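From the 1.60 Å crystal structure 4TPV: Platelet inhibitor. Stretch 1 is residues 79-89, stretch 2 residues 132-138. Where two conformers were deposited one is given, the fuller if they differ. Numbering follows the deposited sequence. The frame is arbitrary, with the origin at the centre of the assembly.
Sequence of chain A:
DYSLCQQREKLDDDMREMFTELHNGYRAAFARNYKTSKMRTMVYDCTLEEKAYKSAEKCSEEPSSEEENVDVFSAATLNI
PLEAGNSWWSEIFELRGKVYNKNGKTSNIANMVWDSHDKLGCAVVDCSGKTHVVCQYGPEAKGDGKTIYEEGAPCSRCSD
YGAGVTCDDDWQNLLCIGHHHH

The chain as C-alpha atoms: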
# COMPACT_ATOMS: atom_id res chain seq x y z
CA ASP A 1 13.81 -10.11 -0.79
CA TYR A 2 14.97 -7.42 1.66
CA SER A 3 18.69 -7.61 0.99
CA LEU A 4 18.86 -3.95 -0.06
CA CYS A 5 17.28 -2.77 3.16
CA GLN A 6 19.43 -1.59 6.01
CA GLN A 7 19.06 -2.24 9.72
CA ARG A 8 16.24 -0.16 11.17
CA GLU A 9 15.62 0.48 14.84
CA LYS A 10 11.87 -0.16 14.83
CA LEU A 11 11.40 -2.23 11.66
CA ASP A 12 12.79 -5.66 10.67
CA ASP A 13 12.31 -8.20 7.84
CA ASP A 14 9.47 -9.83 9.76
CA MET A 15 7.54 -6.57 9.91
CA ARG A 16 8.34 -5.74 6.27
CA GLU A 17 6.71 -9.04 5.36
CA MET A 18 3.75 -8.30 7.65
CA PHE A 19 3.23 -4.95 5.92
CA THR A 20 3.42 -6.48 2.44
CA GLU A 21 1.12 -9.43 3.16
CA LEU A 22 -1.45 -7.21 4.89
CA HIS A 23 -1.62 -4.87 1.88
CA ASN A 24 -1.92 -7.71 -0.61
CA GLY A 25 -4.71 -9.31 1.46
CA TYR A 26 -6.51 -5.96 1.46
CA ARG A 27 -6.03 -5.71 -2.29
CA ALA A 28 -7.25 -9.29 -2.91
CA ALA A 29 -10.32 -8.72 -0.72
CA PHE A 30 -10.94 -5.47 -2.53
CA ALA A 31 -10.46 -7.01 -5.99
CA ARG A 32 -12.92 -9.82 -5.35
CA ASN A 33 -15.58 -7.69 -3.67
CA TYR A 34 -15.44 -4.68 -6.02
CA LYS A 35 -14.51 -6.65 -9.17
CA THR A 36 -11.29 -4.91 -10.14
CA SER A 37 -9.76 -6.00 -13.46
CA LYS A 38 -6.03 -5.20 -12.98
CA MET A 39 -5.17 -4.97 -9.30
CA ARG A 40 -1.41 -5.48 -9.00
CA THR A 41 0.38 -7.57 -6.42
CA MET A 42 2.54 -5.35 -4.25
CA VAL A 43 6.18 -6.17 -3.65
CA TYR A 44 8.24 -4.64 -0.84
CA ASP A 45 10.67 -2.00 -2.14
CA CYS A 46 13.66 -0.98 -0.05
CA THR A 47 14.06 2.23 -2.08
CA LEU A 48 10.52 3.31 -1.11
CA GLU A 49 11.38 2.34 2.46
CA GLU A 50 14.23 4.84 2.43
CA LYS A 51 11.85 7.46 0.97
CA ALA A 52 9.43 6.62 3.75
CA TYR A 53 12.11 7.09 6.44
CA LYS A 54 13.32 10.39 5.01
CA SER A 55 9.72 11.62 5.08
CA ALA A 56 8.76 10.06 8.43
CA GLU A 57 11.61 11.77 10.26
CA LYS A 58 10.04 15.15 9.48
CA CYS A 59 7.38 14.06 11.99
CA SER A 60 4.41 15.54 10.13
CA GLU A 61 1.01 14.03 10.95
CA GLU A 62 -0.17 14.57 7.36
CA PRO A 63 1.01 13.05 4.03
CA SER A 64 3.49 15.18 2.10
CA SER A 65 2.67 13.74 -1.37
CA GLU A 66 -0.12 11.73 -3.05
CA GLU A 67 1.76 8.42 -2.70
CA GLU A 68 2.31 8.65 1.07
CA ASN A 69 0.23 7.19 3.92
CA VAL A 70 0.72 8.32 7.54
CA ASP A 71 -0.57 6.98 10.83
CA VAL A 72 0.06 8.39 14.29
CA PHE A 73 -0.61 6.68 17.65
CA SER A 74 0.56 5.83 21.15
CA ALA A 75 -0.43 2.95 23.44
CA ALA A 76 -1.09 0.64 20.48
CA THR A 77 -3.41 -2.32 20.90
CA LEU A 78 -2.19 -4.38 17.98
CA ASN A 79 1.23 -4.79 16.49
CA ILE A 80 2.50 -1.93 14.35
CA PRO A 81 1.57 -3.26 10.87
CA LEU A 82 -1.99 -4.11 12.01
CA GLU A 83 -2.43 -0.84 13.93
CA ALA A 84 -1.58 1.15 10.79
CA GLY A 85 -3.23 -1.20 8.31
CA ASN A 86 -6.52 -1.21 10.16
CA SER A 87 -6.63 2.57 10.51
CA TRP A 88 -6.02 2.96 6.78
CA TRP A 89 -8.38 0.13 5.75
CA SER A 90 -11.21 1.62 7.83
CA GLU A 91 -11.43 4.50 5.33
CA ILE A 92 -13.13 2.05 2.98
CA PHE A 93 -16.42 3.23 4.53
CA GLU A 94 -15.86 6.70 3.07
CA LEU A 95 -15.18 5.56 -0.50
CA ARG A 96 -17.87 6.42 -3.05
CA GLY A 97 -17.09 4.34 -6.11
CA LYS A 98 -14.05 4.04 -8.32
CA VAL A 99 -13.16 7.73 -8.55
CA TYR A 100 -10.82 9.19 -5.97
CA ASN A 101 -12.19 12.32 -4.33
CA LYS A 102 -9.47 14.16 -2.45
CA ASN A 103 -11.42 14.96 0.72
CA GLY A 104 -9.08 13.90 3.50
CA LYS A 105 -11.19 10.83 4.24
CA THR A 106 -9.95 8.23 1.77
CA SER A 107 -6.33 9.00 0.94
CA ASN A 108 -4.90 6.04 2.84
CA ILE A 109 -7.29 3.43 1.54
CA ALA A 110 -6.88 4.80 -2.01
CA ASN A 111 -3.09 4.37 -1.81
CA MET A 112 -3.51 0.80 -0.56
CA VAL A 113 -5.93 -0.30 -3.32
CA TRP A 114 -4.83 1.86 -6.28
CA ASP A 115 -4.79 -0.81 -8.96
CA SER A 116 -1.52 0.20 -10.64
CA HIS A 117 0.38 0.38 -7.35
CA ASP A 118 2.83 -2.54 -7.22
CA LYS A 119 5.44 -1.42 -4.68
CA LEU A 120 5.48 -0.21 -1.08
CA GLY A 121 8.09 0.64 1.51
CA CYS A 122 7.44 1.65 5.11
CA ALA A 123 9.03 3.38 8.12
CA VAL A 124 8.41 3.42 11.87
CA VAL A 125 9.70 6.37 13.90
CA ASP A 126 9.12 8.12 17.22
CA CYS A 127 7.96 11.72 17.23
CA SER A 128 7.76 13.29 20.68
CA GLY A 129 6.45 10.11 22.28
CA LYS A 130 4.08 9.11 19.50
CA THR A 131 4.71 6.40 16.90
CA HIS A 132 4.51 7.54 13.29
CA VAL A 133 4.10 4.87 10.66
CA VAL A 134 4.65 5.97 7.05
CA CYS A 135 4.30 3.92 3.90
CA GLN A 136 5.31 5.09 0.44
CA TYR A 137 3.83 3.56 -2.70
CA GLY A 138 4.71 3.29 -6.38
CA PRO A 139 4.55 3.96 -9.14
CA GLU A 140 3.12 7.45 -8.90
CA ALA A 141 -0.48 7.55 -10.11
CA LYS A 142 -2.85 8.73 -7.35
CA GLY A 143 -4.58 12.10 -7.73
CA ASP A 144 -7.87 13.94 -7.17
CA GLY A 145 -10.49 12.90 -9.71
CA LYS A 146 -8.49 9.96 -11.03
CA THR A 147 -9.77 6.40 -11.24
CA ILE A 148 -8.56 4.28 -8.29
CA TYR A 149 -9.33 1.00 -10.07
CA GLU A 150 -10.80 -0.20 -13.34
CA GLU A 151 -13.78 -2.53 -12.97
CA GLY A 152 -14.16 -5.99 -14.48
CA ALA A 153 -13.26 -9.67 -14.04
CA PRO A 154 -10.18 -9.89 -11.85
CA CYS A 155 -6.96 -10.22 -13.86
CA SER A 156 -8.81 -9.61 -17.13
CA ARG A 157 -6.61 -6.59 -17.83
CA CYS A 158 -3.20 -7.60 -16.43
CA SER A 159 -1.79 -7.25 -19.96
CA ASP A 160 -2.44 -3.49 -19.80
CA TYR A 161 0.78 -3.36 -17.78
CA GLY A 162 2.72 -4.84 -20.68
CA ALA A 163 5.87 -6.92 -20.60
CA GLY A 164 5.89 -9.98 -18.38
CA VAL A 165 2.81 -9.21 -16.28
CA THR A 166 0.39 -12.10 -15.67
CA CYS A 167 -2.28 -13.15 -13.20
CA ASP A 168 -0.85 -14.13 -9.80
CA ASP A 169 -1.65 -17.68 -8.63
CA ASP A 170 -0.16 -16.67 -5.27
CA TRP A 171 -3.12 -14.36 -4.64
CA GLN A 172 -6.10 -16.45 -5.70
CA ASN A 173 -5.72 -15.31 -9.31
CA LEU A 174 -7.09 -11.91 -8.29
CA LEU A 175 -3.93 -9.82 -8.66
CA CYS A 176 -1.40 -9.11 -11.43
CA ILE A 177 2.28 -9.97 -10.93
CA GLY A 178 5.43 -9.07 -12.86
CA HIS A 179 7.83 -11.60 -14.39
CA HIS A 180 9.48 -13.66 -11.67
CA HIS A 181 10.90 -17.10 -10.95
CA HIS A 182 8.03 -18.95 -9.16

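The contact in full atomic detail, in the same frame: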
# COMPACT_ATOMS: atom_id res chain seq x y z
N ASN A 79 -0.12 -5.07 16.92
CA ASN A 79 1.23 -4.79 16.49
C ASN A 79 1.22 -3.64 15.49
O ASN A 79 0.15 -3.15 15.09
CB ASN A 79 1.92 -6.05 15.94
CG ASN A 79 1.46 -6.44 14.53
OD1 ASN A 79 0.57 -5.82 13.94
ND2 ASN A 79 2.07 -7.49 14.00
N ILE A 80 2.41 -3.16 15.12
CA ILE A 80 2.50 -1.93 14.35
C ILE A 80 1.87 -2.05 12.94
O ILE A 80 1.05 -1.22 12.57
CB ILE A 80 3.97 -1.46 14.28
CG1 ILE A 80 4.41 -1.04 15.68
CG2 ILE A 80 4.12 -0.32 13.30
CD1 ILE A 80 5.84 -0.53 15.76
N PRO A 81 2.20 -3.11 12.18
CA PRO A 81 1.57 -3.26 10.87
C PRO A 81 0.03 -3.33 10.94
O PRO A 81 -0.63 -2.68 10.13
CB PRO A 81 2.17 -4.57 10.34
CG PRO A 81 3.49 -4.68 11.02
CD PRO A 81 3.26 -4.12 12.40
N LEU A 82 -0.54 -4.07 11.89
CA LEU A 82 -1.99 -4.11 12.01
C LEU A 82 -2.58 -2.79 12.49
O LEU A 82 -3.65 -2.40 12.02
CB LEU A 82 -2.45 -5.23 12.95
CG LEU A 82 -2.26 -6.63 12.35
CD1 LEU A 82 -2.43 -7.65 13.46
CD2 LEU A 82 -3.28 -6.86 11.22
N GLU A 83 -1.91 -2.11 13.43
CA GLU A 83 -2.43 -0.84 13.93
C GLU A 83 -2.56 0.16 12.78
O GLU A 83 -3.61 0.79 12.60
CB GLU A 83 -1.54 -0.31 15.07
CG GLU A 83 -2.13 0.81 15.94
CD GLU A 83 -3.28 0.37 16.85
OE1 GLU A 83 -3.23 -0.72 17.49
OE2 GLU A 83 -4.25 1.15 16.95
N ALA A 84 -1.53 0.27 11.95
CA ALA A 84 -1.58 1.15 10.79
C ALA A 84 -2.54 0.64 9.73
O ALA A 84 -3.37 1.40 9.22
CB ALA A 84 -0.18 1.32 10.18
N GLY A 85 -2.41 -0.64 9.37
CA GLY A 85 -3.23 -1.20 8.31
C GLY A 85 -4.70 -1.02 8.59
O GLY A 85 -5.47 -0.64 7.71
N ASN A 86 -5.10 -1.28 9.82
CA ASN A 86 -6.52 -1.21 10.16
C ASN A 86 -7.04 0.23 10.13
O ASN A 86 -8.18 0.48 9.70
CB ASN A 86 -6.77 -1.86 11.53
CG ASN A 86 -6.98 -3.34 11.41
OD1 ASN A 86 -8.09 -3.81 11.16
ND2 ASN A 86 -5.90 -4.10 11.56
N SER A 87 -6.23 1.17 10.58
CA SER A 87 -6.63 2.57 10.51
C SER A 87 -6.84 2.98 9.06
O SER A 87 -7.83 3.61 8.74
CB SER A 87 -5.58 3.47 11.17
OG SER A 87 -6.08 4.80 11.28
N TRP A 88 -5.91 2.61 8.19
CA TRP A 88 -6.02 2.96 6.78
C TRP A 88 -7.17 2.21 6.10
O TRP A 88 -7.95 2.79 5.34
CB TRP A 88 -4.68 2.70 6.07
CG TRP A 88 -3.56 3.54 6.63
CD1 TRP A 88 -3.69 4.66 7.36
CD2 TRP A 88 -2.15 3.28 6.53
NE1 TRP A 88 -2.45 5.15 7.72
CE2 TRP A 88 -1.49 4.31 7.22
CE3 TRP A 88 -1.39 2.27 5.94
CZ2 TRP A 88 -0.10 4.38 7.31
CZ3 TRP A 88 -0.02 2.34 6.02
CH2 TRP A 88 0.62 3.39 6.71
N TRP A 89 -7.29 0.91 6.36
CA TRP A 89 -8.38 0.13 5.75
C TRP A 89 -9.77 0.66 6.12
O TRP A 89 -10.68 0.66 5.29
CB TRP A 89 -8.27 -1.35 6.15
CG TRP A 89 -9.47 -2.16 5.71
CD1 TRP A 89 -10.58 -2.42 6.45
CD2 TRP A 89 -9.67 -2.78 4.44
NE1 TRP A 89 -11.46 -3.19 5.72
CE2 TRP A 89 -10.93 -3.41 4.48
CE3 TRP A 89 -8.91 -2.87 3.27
CZ2 TRP A 89 -11.44 -4.13 3.39
CZ3 TRP A 89 -9.41 -3.57 2.20
CH2 TRP A 89 -10.67 -4.20 2.27
N HIS A 132 4.95 7.22 14.64
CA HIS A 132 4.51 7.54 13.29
C HIS A 132 4.87 6.37 12.40
O HIS A 132 6.01 5.91 12.39
CB HIS A 132 5.16 8.81 12.73
CG HIS A 132 4.69 10.09 13.37
ND1 HIS A 132 4.63 11.27 12.67
CD2 HIS A 132 4.25 10.36 14.62
CE1 HIS A 132 4.19 12.23 13.47
NE2 HIS A 132 3.95 11.70 14.66
N VAL A 133 3.88 5.88 11.67
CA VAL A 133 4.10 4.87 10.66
C VAL A 133 3.85 5.53 9.32
O VAL A 133 2.82 6.19 9.14
CB VAL A 133 3.15 3.68 10.83
CG1 VAL A 133 3.39 2.66 9.72
CG2 VAL A 133 3.33 3.05 12.21
N VAL A 134 4.79 5.39 8.39
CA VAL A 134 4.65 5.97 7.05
C VAL A 134 4.92 4.90 6.02
O VAL A 134 5.92 4.18 6.12
CB VAL A 134 5.64 7.15 6.82
CG1 VAL A 134 5.64 7.58 5.37
CG2 VAL A 134 5.33 8.31 7.77
N CYS A 135 4.04 4.78 5.03
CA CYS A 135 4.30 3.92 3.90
C CYS A 135 4.27 4.76 2.62
O CYS A 135 3.45 5.66 2.47
CB CYS A 135 3.29 2.79 3.81
SG CYS A 135 3.42 1.51 5.09
N GLN A 136 5.20 4.45 1.73
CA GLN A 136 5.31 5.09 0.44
C GLN A 136 5.00 4.06 -0.63
O GLN A 136 5.41 2.89 -0.52
CB GLN A 136 6.72 5.69 0.25
CG GLN A 136 7.02 6.86 1.18
CD GLN A 136 6.66 8.19 0.57
OE1 GLN A 136 6.20 8.27 -0.57
NE2 GLN A 136 6.87 9.27 1.34
N TYR A 137 4.27 4.48 -1.66
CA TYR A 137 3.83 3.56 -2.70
C TYR A 137 4.35 3.97 -4.07
O TYR A 137 4.77 5.12 -4.30
CB TYR A 137 2.30 3.50 -2.71
CG TYR A 137 1.73 3.10 -1.36
CD1 TYR A 137 1.62 1.77 -0.99
CD2 TYR A 137 1.36 4.07 -0.42
CE1 TYR A 137 1.12 1.40 0.28
CE2 TYR A 137 0.86 3.71 0.83
CZ TYR A 137 0.73 2.38 1.17
OH TYR A 137 0.22 2.03 2.41
N GLY A 138 4.32 3.02 -5.00
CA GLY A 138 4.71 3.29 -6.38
C GLY A 138 4.08 2.31 -7.35
O GLY A 138 3.59 1.26 -6.95

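Val 133 lies at the centre of the contact between helix 80-89 and strand 132-138. Its CA-to-CB bond points toward the helix, and chi1 is in the t well. Val 133 CG2 meets Ile 80 CG2 at 3.6 Å. Val 133 CG1 lies 3.8 Å from Ala 84 CB and 4.2 Å from Trp 88 CH2. Ile 80, Ala 84 and Trp 88 are spaced four apart, so one side of the helix faces the strand. On the strand, the alternate residues Val 133, Cys 135 and Tyr 137 point toward the helix. The small Ala 84 suits the point of nearest backbone approach, where its CA is 6.8 Å from Val 133 CA.

Trp 88 has the largest covered area and spans all three strand residues. Its six-membered ring presents an edge to Cys 135, with Trp 88 CZ3 3.7 Å from Cys 135 SG. Trp 88 CZ2 also passes 3.9 Å from Val 133 O.

At the polar edge, Tyr 137 OH lies 3.6 Å from Trp 88 CZ3. Both Tyr 137 OH and Trp 88 NE1 are hydrogen-bonded elsewhere in the structure. No hydrogen bond crosses between the stretches; packing holds them, burying 236 Å² in total. At the helix start, Asn 79 OD1 caps Leu 82 N at 2.9 Å.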